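Long-range contact in spore germination protein B3 (Bacillus subtilis subsp. subtilis, PDB 3N54), which serves as the lipoprotein component of a spore germinant receptor and takes part in the germination response to L-asparagine, glucose, fructose and potassium ions: residues A[184-196]-A[291-303]. Sequence-based numbering, arbitrary orientation.
Sequences IIKRGSNKLVGFL and VMDKLQHEYKTDP. With SO4 (sulfate ion), chain B.
Y299, near the C-terminal end of the long helix, lays its ring against the hairpin 184-196, where I184 meets one face. The ring and the isoleucine side chain cross at about a right angle, and I184 CD1 sits 3.8 Å from the ring centroid in a CH-pi contact, displaced toward the CD1 side of the ring. On the opposite face lies the CG of E298, so the ring is sandwiched between the hairpin and its own helix neighbour. Its CE2 comes within 3.6 Å of G194 CA.

I184 sends its two branches in different directions. With CG1 anti to the carbonyl carbon (chi1 -53°), CD1 reaches Y299, while CG2 packs 3.9 Å from T301 CG2 and also touches the ring of P303. Farther along, L196 CD1 meets V291 CG1 at 4.3 Å. K294 NZ forms a salt bridge with E298 OE2 (2.9 Å) and also bonds a sulfate, probably from the crystallisation liquor.

Beyond the helix, where K300 turns to positive phi, the contact becomes polar. K186 stretches out fully from a CG anti to its backbone N (chi1 -171°), which brings NZ to Y299 O in a weak 3.4 Å hydrogen bond; a water bridges the same amine to K300 O. R187, bent at chi2 and chi3, crosses T301, but its NH1 is paired with D326 in a salt bridge, and T301 OG1 bonds to S164 and D326. D302 OD2 is held by W325 NE1.

Within the C-terminal GerAC-like family region, the contact thus joins the end of helix 271-299 to strands 177-186 and 191-196, the latter an edge strand of its mixed sheet. Helix 198-208 packs on L196 and V291, strand 165-172 on I184 and P303, and helix 325-331 on R187, L295 and D302.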
ATOM      1  N   ILE A 184       0.272  -3.855  -3.945  1.00 34.63           N
ATOM      2  CA  ILE A 184      -0.352  -5.059  -3.416  1.00 34.86           C
ATOM      3  C   ILE A 184       0.718  -5.896  -2.732  1.00 35.54           C
ATOM      4  O   ILE A 184       1.618  -6.399  -3.394  1.00 36.26           O
ATOM      5  CB  ILE A 184      -1.010  -5.901  -4.532  1.00 35.92           C
ATOM      6  CG1 ILE A 184      -1.966  -5.051  -5.374  1.00 35.60           C
ATOM      7  CG2 ILE A 184      -1.751  -7.092  -3.935  1.00 36.60           C
ATOM      8  CD1 ILE A 184      -2.371  -5.718  -6.684  1.00 36.22           C
ATOM      9  N   ILE A 185       0.624  -6.032  -1.410  1.00 35.67           N
ATOM     10  CA  ILE A 185       1.574  -6.820  -0.634  1.00 36.94           C
ATOM     11  C   ILE A 185       0.964  -8.188  -0.365  1.00 38.71           C
ATOM     12  O   ILE A 185      -0.124  -8.292   0.200  1.00 38.40           O
ATOM     13  CB  ILE A 185       1.935  -6.144   0.721  1.00 36.56           C
ATOM     14  CG1 ILE A 185       2.311  -4.669   0.524  1.00 36.00           C
ATOM     15  CG2 ILE A 185       3.067  -6.887   1.404  1.00 37.22           C
ATOM     16  CD1 ILE A 185       3.452  -4.441  -0.449  1.00 37.66           C
ATOM     17  N   LYS A 186       1.658  -9.239  -0.784  1.00 41.15           N
ATOM     18  CA  LYS A 186       1.132 -10.591  -0.650  1.00 43.85           C
ATOM     19  C   LYS A 186       1.532 -11.221   0.679  1.00 45.13           C
ATOM     20  O   LYS A 186       2.634 -11.001   1.178  1.00 44.81           O
ATOM     21  CB  LYS A 186       1.609 -11.461  -1.808  1.00 46.22           C
ATOM     22  CG  LYS A 186       0.937 -12.831  -1.877  1.00 49.90           C
ATOM     23  CD  LYS A 186       1.193 -13.465  -3.218  1.00 53.84           C
ATOM     24  CE  LYS A 186       0.424 -14.758  -3.416  1.00 57.80           C
ATOM     25  NZ  LYS A 186       0.342 -15.049  -4.895  1.00 60.09           N
ATOM     26  N   ARG A 187       0.620 -12.014   1.233  1.00 47.01           N
ATOM     27  CA  ARG A 187       0.824 -12.694   2.510  1.00 48.88           C
ATOM     28  C   ARG A 187       1.977 -13.679   2.418  1.00 51.51           C
ATOM     29  O   ARG A 187       2.352 -14.108   1.325  1.00 52.89           O
ATOM     30  CB  ARG A 187      -0.456 -13.418   2.932  1.00 50.47           C
ATOM     31  CG  ARG A 187      -0.775 -14.711   2.156  1.00 54.94           C
ATOM     32  CD  ARG A 187      -2.241 -14.764   1.713  1.00 57.73           C
ATOM     33  NE  ARG A 187      -3.150 -14.297   2.756  1.00 59.28           N
ATOM     34  CZ  ARG A 187      -4.331 -13.713   2.546  1.00 59.07           C
ATOM     35  NH1 ARG A 187      -4.793 -13.500   1.320  1.00 58.08           N
ATOM     36  NH2 ARG A 187      -5.052 -13.316   3.587  1.00 60.45           N
ATOM     37  N   GLY A 188       2.534 -14.034   3.569  1.00 52.84           N
ATOM     38  CA  GLY A 188       3.658 -14.959   3.631  1.00 55.66           C
ATOM     39  C   GLY A 188       4.954 -14.267   3.257  1.00 54.86           C
ATOM     40  O   GLY A 188       5.779 -13.970   4.123  1.00 54.98           O
ATOM     41  N   SER A 189       5.128 -14.005   1.963  1.00 53.86           N
ATOM     42  CA  SER A 189       6.338 -13.355   1.466  1.00 53.50           C
ATOM     43  C   SER A 189       6.449 -11.919   1.961  1.00 50.31           C
ATOM     44  O   SER A 189       7.547 -11.410   2.182  1.00 50.66           O
ATOM     45  CB  SER A 189       6.346 -13.348  -0.055  1.00 53.65           C
ATOM     46  OG  SER A 189       5.312 -12.511  -0.549  1.00 51.13           O
ATOM     47  N   ASN A 190       5.303 -11.261   2.108  1.00 47.48           N
ATOM     48  CA  ASN A 190       5.266  -9.873   2.525  1.00 44.99           C
ATOM     49  C   ASN A 190       5.951  -8.993   1.461  1.00 43.81           C
ATOM     50  O   ASN A 190       6.546  -7.962   1.779  1.00 43.13           O
ATOM     51  CB  ASN A 190       5.945  -9.749   3.891  1.00 46.18           C
ATOM     52  CG  ASN A 190       5.199  -8.867   4.855  1.00 44.82           C
ATOM     53  OD1 ASN A 190       4.105  -8.389   4.587  1.00 45.36           O
ATOM     54  ND2 ASN A 190       5.796  -8.662   6.004  1.00 48.01           N
ATOM     55  N   LYS A 191       5.861  -9.423   0.202  1.00 43.48           N
ATOM     56  CA  LYS A 191       6.452  -8.720  -0.930  1.00 43.21           C
ATOM     57  C   LYS A 191       5.378  -8.087  -1.794  1.00 41.02           C
ATOM     58  O   LYS A 191       4.232  -8.562  -1.838  1.00 40.60           O
ATOM     59  CB  LYS A 191       7.272  -9.680  -1.793  1.00 46.08           C
ATOM     60  CG  LYS A 191       8.495 -10.226  -1.102  1.00 49.05           C
ATOM     61  CD  LYS A 191       9.265 -11.183  -1.998  1.00 53.07           C
ATOM     62  CE  LYS A 191      10.493 -11.723  -1.282  1.00 56.19           C
ATOM     63  NZ  LYS A 191      11.315 -12.590  -2.162  1.00 61.40           N
ATOM     64  N   LEU A 192       5.748  -7.018  -2.492  1.00 39.85           N
ATOM     65  CA  LEU A 192       4.824  -6.360  -3.403  1.00 37.92           C
ATOM     66  C   LEU A 192       4.776  -7.184  -4.690  1.00 39.16           C
ATOM     67  O   LEU A 192       5.818  -7.469  -5.286  1.00 40.79           O
ATOM     68  CB  LEU A 192       5.238  -4.907  -3.664  1.00 37.11           C
ATOM     69  CG  LEU A 192       4.384  -4.104  -4.663  1.00 36.58           C
ATOM     70  CD1 LEU A 192       4.335  -2.615  -4.296  1.00 35.05           C
ATOM     71  CD2 LEU A 192       4.868  -4.299  -6.116  1.00 36.87           C
ATOM     72  N   VAL A 193       3.571  -7.583  -5.099  1.00 38.44           N
ATOM     73  CA  VAL A 193       3.392  -8.420  -6.296  1.00 39.86           C
ATOM     74  C   VAL A 193       2.787  -7.648  -7.468  1.00 39.28           C
ATOM     75  O   VAL A 193       2.714  -8.169  -8.580  1.00 41.24           O
ATOM     76  CB  VAL A 193       2.538  -9.670  -5.999  1.00 40.76           C
ATOM     77  CG1 VAL A 193       3.260 -10.586  -5.002  1.00 41.98           C
ATOM     78  CG2 VAL A 193       1.158  -9.281  -5.489  1.00 39.08           C
ATOM     79  N   GLY A 194       2.368  -6.411  -7.224  1.00 37.24           N
ATOM     80  CA  GLY A 194       1.860  -5.552  -8.292  1.00 36.93           C
ATOM     81  C   GLY A 194       1.269  -4.262  -7.759  1.00 35.11           C
ATOM     82  O   GLY A 194       1.238  -4.045  -6.548  1.00 33.60           O
ATOM     83  N   PHE A 195       0.803  -3.418  -8.676  1.00 35.25           N
ATOM     84  CA  PHE A 195       0.122  -2.168  -8.342  1.00 34.50           C
ATOM     85  C   PHE A 195      -1.271  -2.116  -8.966  1.00 34.80           C
ATOM     86  O   PHE A 195      -1.512  -2.673 -10.028  1.00 35.51           O
ATOM     87  CB  PHE A 195       0.879  -0.955  -8.885  1.00 34.88           C
ATOM     88  CG  PHE A 195       2.181  -0.672  -8.202  1.00 36.44           C
ATOM     89  CD1 PHE A 195       2.228   0.153  -7.088  1.00 35.81           C
ATOM     90  CD2 PHE A 195       3.366  -1.195  -8.695  1.00 37.99           C
ATOM     91  CE1 PHE A 195       3.434   0.439  -6.469  1.00 37.11           C
ATOM     92  CE2 PHE A 195       4.569  -0.918  -8.079  1.00 38.81           C
ATOM     93  CZ  PHE A 195       4.605  -0.099  -6.967  1.00 38.55           C
ATOM     94  N   LEU A 196      -2.175  -1.426  -8.286  1.00 34.23           N
ATOM     95  CA  LEU A 196      -3.467  -1.088  -8.830  1.00 34.77           C
ATOM     96  C   LEU A 196      -3.391   0.400  -9.161  1.00 35.02           C
ATOM     97  O   LEU A 196      -2.724   1.160  -8.456  1.00 34.38           O
ATOM     98  CB  LEU A 196      -4.584  -1.367  -7.822  1.00 34.53           C
ATOM     99  CG  LEU A 196      -4.880  -2.835  -7.478  1.00 34.82           C
ATOM    100  CD1 LEU A 196      -6.043  -2.934  -6.499  1.00 34.13           C
ATOM    101  CD2 LEU A 196      -5.172  -3.648  -8.727  1.00 35.89           C
ATOM    102  N   VAL A 291     -10.998  -5.447 -12.033  1.00 42.89           N
ATOM    103  CA  VAL A 291     -10.073  -5.422 -10.898  1.00 42.30           C
ATOM    104  C   VAL A 291     -10.056  -6.775 -10.186  1.00 43.31           C
ATOM    105  O   VAL A 291      -8.988  -7.305  -9.880  1.00 43.46           O
ATOM    106  CB  VAL A 291     -10.423  -4.308  -9.882  1.00 41.32           C
ATOM    107  CG1 VAL A 291      -9.480  -4.364  -8.680  1.00 40.80           C
ATOM    108  CG2 VAL A 291     -10.362  -2.939 -10.545  1.00 40.89           C
ATOM    109  N   MET A 292     -11.239  -7.339  -9.951  1.00 43.90           N
ATOM    110  CA  MET A 292     -11.349  -8.633  -9.280  1.00 45.64           C
ATOM    111  C   MET A 292     -10.685  -9.737 -10.104  1.00 46.68           C
ATOM    112  O   MET A 292     -10.124 -10.675  -9.560  1.00 48.03           O
ATOM    113  CB  MET A 292     -12.818  -8.978  -9.012  1.00 47.19           C
ATOM    114  CG  MET A 292     -13.039  -9.963  -7.871  1.00 50.34           C
ATOM    115  SD  MET A 292     -12.374  -9.413  -6.279  1.00 52.10           S
ATOM    116  CE  MET A 292     -12.847  -7.690  -6.263  1.00 49.03           C
ATOM    117  N   ASP A 293     -10.748  -9.614 -11.421  1.00 46.77           N
ATOM    118  CA  ASP A 293     -10.107 -10.574 -12.308  1.00 48.50           C
ATOM    119  C   ASP A 293      -8.579 -10.518 -12.160  1.00 47.63           C
ATOM    120  O   ASP A 293      -7.914 -11.552 -12.157  1.00 49.63           O
ATOM    121  CB  ASP A 293     -10.510 -10.303 -13.757  1.00 49.19           C
ATOM    122  CG  ASP A 293     -10.175 -11.450 -14.670  1.00 53.24           C
ATOM    123  OD1 ASP A 293     -10.864 -12.485 -14.601  1.00 57.52           O
ATOM    124  OD2 ASP A 293      -9.238 -11.311 -15.475  1.00 56.18           O
ATOM    125  N   LYS A 294      -8.032  -9.309 -12.041  1.00 44.87           N
ATOM    126  CA  LYS A 294      -6.602  -9.133 -11.785  1.00 44.79           C
ATOM    127  C   LYS A 294      -6.211  -9.705 -10.414  1.00 43.94           C
ATOM    128  O   LYS A 294      -5.185 -10.359 -10.285  1.00 45.07           O
ATOM    129  CB  LYS A 294      -6.203  -7.657 -11.863  1.00 43.34           C
ATOM    130  CG  LYS A 294      -6.319  -7.055 -13.256  1.00 44.57           C
ATOM    131  CD  LYS A 294      -6.241  -5.532 -13.235  1.00 44.58           C
ATOM    132  CE  LYS A 294      -4.847  -5.006 -12.920  1.00 46.08           C
ATOM    133  NZ  LYS A 294      -3.873  -5.275 -14.010  1.00 50.00           N
ATOM    134  N   LEU A 295      -7.035  -9.466  -9.399  1.00 41.96           N
ATOM    135  CA  LEU A 295      -6.744  -9.978  -8.056  1.00 42.20           C
ATOM    136  C   LEU A 295      -6.795 -11.502  -8.033  1.00 44.49           C
ATOM    137  O   LEU A 295      -5.927 -12.155  -7.451  1.00 45.69           O
ATOM    138  CB  LEU A 295      -7.714  -9.403  -7.019  1.00 40.67           C
ATOM    139  CG  LEU A 295      -7.596  -7.904  -6.718  1.00 38.82           C
ATOM    140  CD1 LEU A 295      -8.634  -7.490  -5.689  1.00 36.99           C
ATOM    141  CD2 LEU A 295      -6.195  -7.543  -6.237  1.00 37.60           C
ATOM    142  N   GLN A 296      -7.797 -12.068  -8.697  1.00 45.38           N
ATOM    143  CA  GLN A 296      -7.966 -13.521  -8.709  1.00 48.01           C
ATOM    144  C   GLN A 296      -6.976 -14.272  -9.599  1.00 49.98           C
ATOM    145  O   GLN A 296      -6.456 -15.306  -9.193  1.00 52.42           O
ATOM    146  CB  GLN A 296      -9.390 -13.882  -9.125  1.00 48.96           C
ATOM    147  CG  GLN A 296     -10.418 -13.642  -8.044  1.00 48.64           C
ATOM    148  CD  GLN A 296     -11.819 -13.939  -8.534  1.00 50.30           C
ATOM    149  OE1 GLN A 296     -12.319 -13.270  -9.431  1.00 49.79           O
ATOM    150  NE2 GLN A 296     -12.458 -14.945  -7.947  1.00 52.46           N
ATOM    151  N   HIS A 297      -6.702 -13.755 -10.793  1.00 49.40           N
ATOM    152  CA  HIS A 297      -5.937 -14.526 -11.785  1.00 52.20           C
ATOM    153  C   HIS A 297      -4.599 -13.928 -12.224  1.00 51.83           C
ATOM    154  O   HIS A 297      -3.799 -14.634 -12.837  1.00 54.96           O
ATOM    155  CB  HIS A 297      -6.827 -14.800 -13.004  1.00 53.56           C
ATOM    156  CG  HIS A 297      -8.173 -15.349 -12.641  1.00 54.71           C
ATOM    157  ND1 HIS A 297      -8.339 -16.589 -12.058  1.00 58.16           N
ATOM    158  CD2 HIS A 297      -9.413 -14.821 -12.759  1.00 53.83           C
ATOM    159  CE1 HIS A 297      -9.624 -16.801 -11.838  1.00 58.44           C
ATOM    160  NE2 HIS A 297     -10.298 -15.745 -12.256  1.00 56.20           N
ATOM    161  N   GLU A 298      -4.351 -12.653 -11.937  1.00 48.51           N
ATOM    162  CA  GLU A 298      -3.044 -12.065 -12.229  1.00 48.66           C
ATOM    163  C   GLU A 298      -2.190 -12.111 -10.959  1.00 48.81           C
ATOM    164  O   GLU A 298      -1.129 -12.722 -10.951  1.00 51.14           O
ATOM    165  CB  GLU A 298      -3.166 -10.630 -12.749  1.00 46.12           C
ATOM    166  CG  GLU A 298      -1.853 -10.055 -13.291  1.00 46.37           C
ATOM    167  CD  GLU A 298      -1.950  -8.593 -13.709  1.00 42.71           C
ATOM    168  OE1 GLU A 298      -0.926  -8.049 -14.148  1.00 43.01           O
ATOM    169  OE2 GLU A 298      -3.032  -7.978 -13.601  1.00 39.22           O
ATOM    170  N   TYR A 299      -2.670 -11.480  -9.890  1.00 46.45           N
ATOM    171  CA  TYR A 299      -1.922 -11.407  -8.626  1.00 46.99           C
ATOM    172  C   TYR A 299      -2.210 -12.588  -7.692  1.00 48.75           C
ATOM    173  O   TYR A 299      -1.370 -12.937  -6.865  1.00 50.16           O
ATOM    174  CB  TYR A 299      -2.174 -10.062  -7.929  1.00 43.89           C
ATOM    175  CG  TYR A 299      -1.865  -8.910  -8.848  1.00 42.91           C
ATOM    176  CD1 TYR A 299      -2.859  -8.022  -9.252  1.00 40.60           C
ATOM    177  CD2 TYR A 299      -0.592  -8.756  -9.383  1.00 45.05           C
ATOM    178  CE1 TYR A 299      -2.574  -6.983 -10.135  1.00 39.94           C
ATOM    179  CE2 TYR A 299      -0.300  -7.729 -10.266  1.00 44.76           C
ATOM    180  CZ  TYR A 299      -1.294  -6.846 -10.633  1.00 42.31           C
ATOM    181  OH  TYR A 299      -0.994  -5.827 -11.502  1.00 44.30           O
ATOM    182  N   LYS A 300      -3.388 -13.191  -7.829  1.00 49.45           N
ATOM    183  CA  LYS A 300      -3.764 -14.379  -7.062  1.00 51.74           C
ATOM    184  C   LYS A 300      -3.739 -14.159  -5.544  1.00 51.13           C
ATOM    185  O   LYS A 300      -3.266 -15.019  -4.785  1.00 53.03           O
ATOM    186  CB  LYS A 300      -2.870 -15.572  -7.438  1.00 55.70           C
ATOM    187  CG  LYS A 300      -2.888 -15.932  -8.926  1.00 58.40           C
ATOM    188  CD  LYS A 300      -1.976 -17.123  -9.205  1.00 63.32           C
ATOM    189  CE  LYS A 300      -1.991 -17.512 -10.671  1.00 66.65           C
ATOM    190  NZ  LYS A 300      -1.031 -18.610 -10.975  1.00 72.04           N
ATOM    191  N   THR A 301      -4.238 -13.010  -5.103  1.00 48.73           N
ATOM    192  CA  THR A 301      -4.370 -12.764  -3.673  1.00 48.19           C
ATOM    193  C   THR A 301      -5.504 -11.788  -3.368  1.00 46.24           C
ATOM    194  O   THR A 301      -5.906 -10.991  -4.219  1.00 44.56           O
ATOM    195  CB  THR A 301      -3.047 -12.274  -3.049  1.00 48.43           C
ATOM    196  OG1 THR A 301      -3.063 -12.547  -1.643  1.00 49.12           O
ATOM    197  CG2 THR A 301      -2.822 -10.778  -3.299  1.00 45.93           C
ATOM    198  N   ASP A 302      -6.020 -11.900  -2.148  1.00 46.69           N
ATOM    199  CA  ASP A 302      -7.102 -11.075  -1.633  1.00 45.81           C
ATOM    200  C   ASP A 302      -6.488 -10.069  -0.661  1.00 44.85           C
ATOM    201  O   ASP A 302      -6.199 -10.422   0.486  1.00 45.99           O
ATOM    202  CB  ASP A 302      -8.146 -11.972  -0.943  1.00 47.77           C
ATOM    203  CG  ASP A 302      -9.022 -11.226   0.074  1.00 48.48           C
ATOM    204  OD1 ASP A 302      -9.177  -9.989  -0.024  1.00 48.16           O
ATOM    205  OD2 ASP A 302      -9.566 -11.901   0.984  1.00 51.53           O
ATOM    206  N   PRO A 303      -6.264  -8.819  -1.119  1.00 43.11           N
ATOM    207  CA  PRO A 303      -5.668  -7.795  -0.273  1.00 42.62           C
ATOM    208  C   PRO A 303      -6.700  -6.863   0.364  1.00 42.31           C
ATOM    209  O   PRO A 303      -6.342  -5.776   0.819  1.00 41.84           O
ATOM    210  CB  PRO A 303      -4.814  -7.009  -1.268  1.00 41.85           C
ATOM    211  CG  PRO A 303      -5.614  -7.072  -2.562  1.00 40.80           C
ATOM    212  CD  PRO A 303      -6.502  -8.298  -2.481  1.00 41.99           C
TER
HETATM  213  S   SO4 B   1      -3.535  -4.598 -17.474  1.00 83.62           S
HETATM  214  O1  SO4 B   1      -2.606  -5.689 -17.211  1.00 83.37           O
HETATM  215  O2  SO4 B   1      -2.792  -3.343 -17.507  1.00 83.48           O
HETATM  216  O3  SO4 B   1      -4.550  -4.528 -16.429  1.00 83.76           O
HETATM  217  O4  SO4 B   1      -4.200  -4.826 -18.750  1.00 83.57           O
HETATM  218  O   HOH W   1      -1.304 -17.091  -4.686  1.00 61.52           O
HETATM  219  O   HOH W   2      -7.334 -11.948   3.545  1.00 53.66           O